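Long-range contacts in arylmalonate decarboxylase (Bordetella bronchiseptica, PDB 3IXM), which catalyses the decarboxylation of 2-aryl-2-methylmalonates to 2-arylpropionates, releasing carbon dioxide: residues 120-125 / 183-188; 144-149 / 176-181. The protein carries 1 engineered substitution. All blocks are in the same frame, centred on the assembly; numbering follows the deposited sequence.

Interaction 1 (120-125 / 183-188); sequences VALATA and GILLSC
Residues Val120-Thr124 and Gly183-Ser187 pair as the two central strands of a four-stranded parallel sheet, one of the two alpha/beta sheets of this Asp/Glu racemase-like fold. Ala121 and Ala123 do the bonding on one strand. Each gives its N-H and takes another at its O, so the bonds zigzag along the pair. The bond from Leu185 N to Ala121 O is 2.9 Å and meets the carbonyl nearly end-on. Past Thr124 the ladder weakens: Ala125 N reaches Ser187 O at 3.3 Å, with a bent N-H...O angle of 151°.

On one face Val120 holds CG2 anti to its backbone N (chi1 69° to CG1), which lays this methyl 3.6 Å from Leu185 N. Leu185 CB lies 3.9 Å from Val120 CG2 and 4.1 Å from Leu122 CD2. On the other face the small methyl of Ala123 sits 3.9 Å from Leu186 CD1. Leu138 of helix 128-140 packs on Val120, Leu122 and Leu185, while Leu170 of helix 164-177 touches Ala123. Thr124 OG1 bonds Asn131, and Ser187 OG bonds Tyr126. A sulfate lies close to Ser187, at the carboxyl ends of the strands, where this fold usually places its active site. There Cys188 SG lies 3.8 Å from Ala125 N.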
loop_
_atom_site.group_PDB
_atom_site.type_symbol
_atom_site.label_atom_id
_atom_site.label_comp_id
_atom_site.label_asym_id
_atom_site.label_seq_id
_atom_site.Cartn_x
_atom_site.Cartn_y
_atom_site.Cartn_z
ATOM N N VAL A 120 -15.016 3.172 5.352
ATOM C CA VAL A 120 -13.823 2.355 5.601
ATOM C C VAL A 120 -13.218 2.573 6.989
ATOM O O VAL A 120 -12.925 3.717 7.367
ATOM C CB VAL A 120 -12.728 2.521 4.466
ATOM C CG1 VAL A 120 -12.078 3.931 4.498
ATOM C CG2 VAL A 120 -11.639 1.420 4.611
ATOM N N ALA A 121 -13.061 1.474 7.743
ATOM C CA ALA A 121 -12.395 1.493 9.070
ATOM C C ALA A 121 -10.886 1.329 8.878
ATOM O O ALA A 121 -10.468 0.584 8.011
ATOM C CB ALA A 121 -12.940 0.364 9.972
ATOM N N LEU A 122 -10.081 2.087 9.616
ATOM C CA LEU A 122 -8.631 2.018 9.439
ATOM C C LEU A 122 -8.003 1.211 10.554
ATOM O O LEU A 122 -8.337 1.373 11.724
ATOM C CB LEU A 122 -8.003 3.417 9.384
ATOM C CG LEU A 122 -8.702 4.413 8.454
ATOM C CD1 LEU A 122 -7.906 5.682 8.467
ATOM C CD2 LEU A 122 -8.738 3.855 7.073
ATOM N N ALA A 123 -7.086 0.339 10.171
ATOM C CA ALA A 123 -6.277 -0.414 11.119
ATOM C C ALA A 123 -4.819 -0.178 10.690
ATOM O O ALA A 123 -4.412 -0.650 9.663
ATOM C CB ALA A 123 -6.656 -1.894 11.046
ATOM N N THR A 124 -4.056 0.594 11.446
ATOM C CA THR A 124 -2.735 0.972 10.961
ATOM C C THR A 124 -1.608 0.809 11.984
ATOM O O THR A 124 -1.838 0.495 13.154
ATOM C CB THR A 124 -2.696 2.443 10.508
ATOM O OG1 THR A 124 -2.562 3.248 11.678
ATOM C CG2 THR A 124 -3.959 2.818 9.662
ATOM N N ALA A 125 -0.385 0.998 11.509
ATOM C CA ALA A 125 0.789 1.077 12.405
ATOM C C ALA A 125 1.387 2.484 12.351
ATOM O O ALA A 125 2.585 2.657 12.554
ATOM C CB ALA A 125 1.820 0.076 11.967
ATOM N N GLY A 183 -15.945 -2.025 5.117
ATOM C CA GLY A 183 -14.691 -2.722 4.822
ATOM C C GLY A 183 -13.600 -2.086 5.626
ATOM O O GLY A 183 -13.798 -1.021 6.232
ATOM N N ILE A 184 -12.451 -2.756 5.657
ATOM C CA ILE A 184 -11.320 -2.368 6.511
ATOM C C ILE A 184 -10.069 -2.154 5.643
ATOM O O ILE A 184 -9.765 -2.986 4.782
ATOM C CB ILE A 184 -11.030 -3.478 7.597
ATOM C CG1 ILE A 184 -12.226 -3.600 8.583
ATOM C CG2 ILE A 184 -9.698 -3.188 8.357
ATOM C CD1 ILE A 184 -12.166 -4.809 9.451
ATOM N N LEU A 185 -9.369 -1.040 5.874
ATOM C CA LEU A 185 -8.047 -0.836 5.283
ATOM C C LEU A 185 -7.013 -1.127 6.353
ATOM O O LEU A 185 -6.961 -0.404 7.367
ATOM C CB LEU A 185 -7.876 0.600 4.816
ATOM C CG LEU A 185 -6.503 1.039 4.310
ATOM C CD1 LEU A 185 -6.149 0.174 3.141
ATOM C CD2 LEU A 185 -6.524 2.546 3.890
ATOM N N LEU A 186 -6.248 -2.209 6.139
ATOM C CA LEU A 186 -5.121 -2.583 6.987
ATOM C C LEU A 186 -3.872 -1.957 6.353
ATOM O O LEU A 186 -3.448 -2.375 5.288
ATOM C CB LEU A 186 -4.994 -4.123 7.043
ATOM C CG LEU A 186 -3.871 -4.759 7.900
ATOM C CD1 LEU A 186 -3.963 -4.248 9.374
ATOM C CD2 LEU A 186 -4.029 -6.273 7.909
ATOM N N SER A 187 -3.313 -0.942 6.984
ATOM C CA SER A 187 -2.150 -0.269 6.432
ATOM C C SER A 187 -1.042 -0.292 7.491
ATOM O O SER A 187 -0.894 0.612 8.318
ATOM C CB SER A 187 -2.524 1.144 5.970
ATOM O OG SER A 187 -1.519 1.666 5.105
ATOM N N CYS A 188 -0.293 -1.380 7.466
ATOM C CA CYS A 188 0.612 -1.736 8.561
ATOM C C CYS A 188 1.971 -1.880 7.882
ATOM O O CYS A 188 2.518 -2.986 7.691
ATOM C CB CYS A 188 0.111 -3.011 9.256
ATOM S SG CYS A 188 -1.061 -2.689 10.691
#

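Interaction 2 (144-149 / 176-181); sequences VPTGCR and EAAPDS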
loop_
_atom_site.group_PDB
_atom_site.type_symbol
_atom_site.label_atom_id
_atom_site.label_comp_id
_atom_site.label_asym_id
_atom_site.label_seq_id
_atom_site.Cartn_x
_atom_site.Cartn_y
_atom_site.Cartn_z
ATOM N N VAL A 144 -15.491 7.281 3.129
ATOM C CA VAL A 144 -15.768 7.843 4.422
ATOM C C VAL A 144 -14.907 7.107 5.442
ATOM O O VAL A 144 -15.223 5.980 5.783
ATOM C CB VAL A 144 -17.273 7.654 4.816
ATOM C CG1 VAL A 144 -17.603 8.479 6.038
ATOM C CG2 VAL A 144 -18.200 7.987 3.626
ATOM N N PRO A 145 -13.847 7.750 5.969
ATOM C CA PRO A 145 -13.115 6.998 7.010
ATOM C C PRO A 145 -13.919 7.003 8.301
ATOM O O PRO A 145 -14.223 8.070 8.842
ATOM C CB PRO A 145 -11.803 7.772 7.192
ATOM C CG PRO A 145 -11.890 8.978 6.286
ATOM C CD PRO A 145 -13.304 9.095 5.756
ATOM N N THR A 146 -14.283 5.824 8.775
ATOM C CA THR A 146 -15.226 5.724 9.894
ATOM C C THR A 146 -14.574 5.626 11.292
ATOM O O THR A 146 -15.268 5.689 12.318
ATOM C CB THR A 146 -16.095 4.508 9.705
ATOM O OG1 THR A 146 -15.254 3.350 9.645
ATOM C CG2 THR A 146 -16.919 4.638 8.390
ATOM N N GLY A 147 -13.248 5.462 11.331
ATOM C CA GLY A 147 -12.537 5.385 12.598
ATOM C C GLY A 147 -11.181 4.756 12.334
ATOM O O GLY A 147 -10.912 4.325 11.216
ATOM N N CYS A 148 -10.350 4.685 13.368
ATOM C CA CYS A 148 -8.988 4.157 13.195
ATOM C C CYS A 148 -8.541 3.583 14.523
ATOM O O CYS A 148 -8.777 4.177 15.591
ATOM C CB CYS A 148 -8.027 5.248 12.708
ATOM S SG CYS A 148 -6.271 4.718 12.392
ATOM N N ARG A 149 -7.923 2.417 14.447
ATOM C CA ARG A 149 -7.193 1.846 15.569
ATOM C C ARG A 149 -5.782 1.527 15.106
ATOM O O ARG A 149 -5.596 1.025 13.985
ATOM C CB ARG A 149 -7.866 0.566 16.021
ATOM C CG ARG A 149 -7.231 -0.035 17.321
ATOM C CD ARG A 149 -7.677 0.687 18.573
ATOM N NE ARG A 149 -7.335 -0.100 19.772
ATOM C CZ ARG A 149 -8.209 -0.736 20.550
ATOM N NH1 ARG A 149 -9.508 -0.670 20.326
ATOM N NH2 ARG A 149 -7.765 -1.432 21.581
ATOM N N GLU A 176 -15.160 -3.024 15.567
ATOM C CA GLU A 176 -16.100 -2.916 16.706
ATOM C C GLU A 176 -16.415 -1.486 17.010
ATOM O O GLU A 176 -17.545 -1.164 17.408
ATOM C CB GLU A 176 -15.506 -3.501 17.990
ATOM C CG GLU A 176 -15.251 -4.973 17.921
ATOM C CD GLU A 176 -14.552 -5.531 19.158
ATOM O OE1 GLU A 176 -14.644 -6.759 19.327
ATOM O OE2 GLU A 176 -13.906 -4.772 19.930
ATOM N N ALA A 177 -15.393 -0.643 16.841
ATOM C CA ALA A 177 -15.446 0.774 17.120
ATOM C C ALA A 177 -16.218 1.544 16.061
ATOM O O ALA A 177 -16.675 2.652 16.325
ATOM C CB ALA A 177 -14.038 1.325 17.176
ATOM N N ALA A 178 -16.320 0.975 14.854
ATOM C CA ALA A 178 -16.931 1.668 13.714
ATOM C C ALA A 178 -17.813 0.654 13.015
ATOM O O ALA A 178 -17.512 0.252 11.892
ATOM C CB ALA A 178 -15.862 2.207 12.764
ATOM N N PRO A 179 -18.884 0.186 13.697
ATOM C CA PRO A 179 -19.632 -0.939 13.152
ATOM C C PRO A 179 -20.377 -0.654 11.836
ATOM O O PRO A 179 -20.845 -1.595 11.191
ATOM C CB PRO A 179 -20.639 -1.266 14.277
ATOM C CG PRO A 179 -20.846 0.036 14.983
ATOM C CD PRO A 179 -19.454 0.650 14.983
ATOM N N ASP A 180 -20.478 0.617 11.458
ATOM C CA ASP A 180 -21.134 1.065 10.222
ATOM C C ASP A 180 -20.263 0.862 8.964
ATOM O O ASP A 180 -20.703 1.119 7.826
ATOM C CB ASP A 180 -21.497 2.551 10.351
ATOM C CG ASP A 180 -20.298 3.423 10.808
ATOM O OD1 ASP A 180 -19.652 3.104 11.834
ATOM O OD2 ASP A 180 -20.000 4.443 10.133
ATOM N N SER A 181 -19.037 0.380 9.175
ATOM C CA SER A 181 -18.026 0.307 8.110
ATOM C C SER A 181 -18.381 -0.791 7.116
ATOM O O SER A 181 -18.921 -1.826 7.510
ATOM C CB SER A 181 -16.662 0.010 8.714
ATOM O OG SER A 181 -16.297 1.010 9.629
HETATM O O HOH W 1 -17.922 5.090 12.787
#
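The backbones of 144-149 and 176-181 come closest at Thr146 and Ala178, whose CA atoms are 5.8 Å apart. The first segment is an edge strand of the sheet. It carries a beta bulge: Thr146 and Gly147 together face Ala121 of the next strand, and Gly147 has the unusual phi of 162°. The second segment makes a type I turn from Ala178 to Ser181, closed by Ser181 N on Ala178 O at 3.1 Å.

Thr146 carries the contact. Its chi1 of 59° sets OG1 between the backbone N and the carbonyl carbon, and this aims the hydroxyl at the turn. OG1 is hydrogen-bonded to Ser181 OG at 2.6 Å. Ser181 OG in turn donates to Ala178 O at 2.7 Å, so that carbonyl takes two bonds from the same serine. The Ala178 methyl packs beside the pair, with CB 3.4 Å from Thr146 OG1. The other branch of Thr146, CG2, meets the Asp180 carboxylate at OD2, 3.5 Å away. That oxygen forms a salt bridge with Arg119. A water joins the far side of the contact: it donates to Thr146 O and to Asp180 OD1, each at 2.8 Å.

The turn follows helix 164-177 and leads into strand 183-187. It is the return loop of a beta-alpha-beta crossover that starts from strand 144-150 and skips over strand 119-124, as in Rossmann-like sheets.

How the interactions relate
Both contacts involve the same four-stranded sheet, but 176-181 contributes only a helix end and a turn. Strand 119-124, part of interaction 1, is bonded on its other edge to strand 144-150 of interaction 2. Interaction 1 is the buried centre; interaction 2 lies at the edge and is partly open to solvent. Backbone bonds and aliphatic packing make the first. The second depends on hydroxyls, a carboxylate and a water, with the Ala178 methyl beside them. Probable hydrogen bonds join Val120 N to Val144 O (2.8 Å) and Leu122 N to Gly147 O (2.9 Å). The Ala121 methyl packs against Ser181 OG. All of interaction 2 falls between the two strands of interaction 1 in the chain, and its turn ends just before strand 183-187.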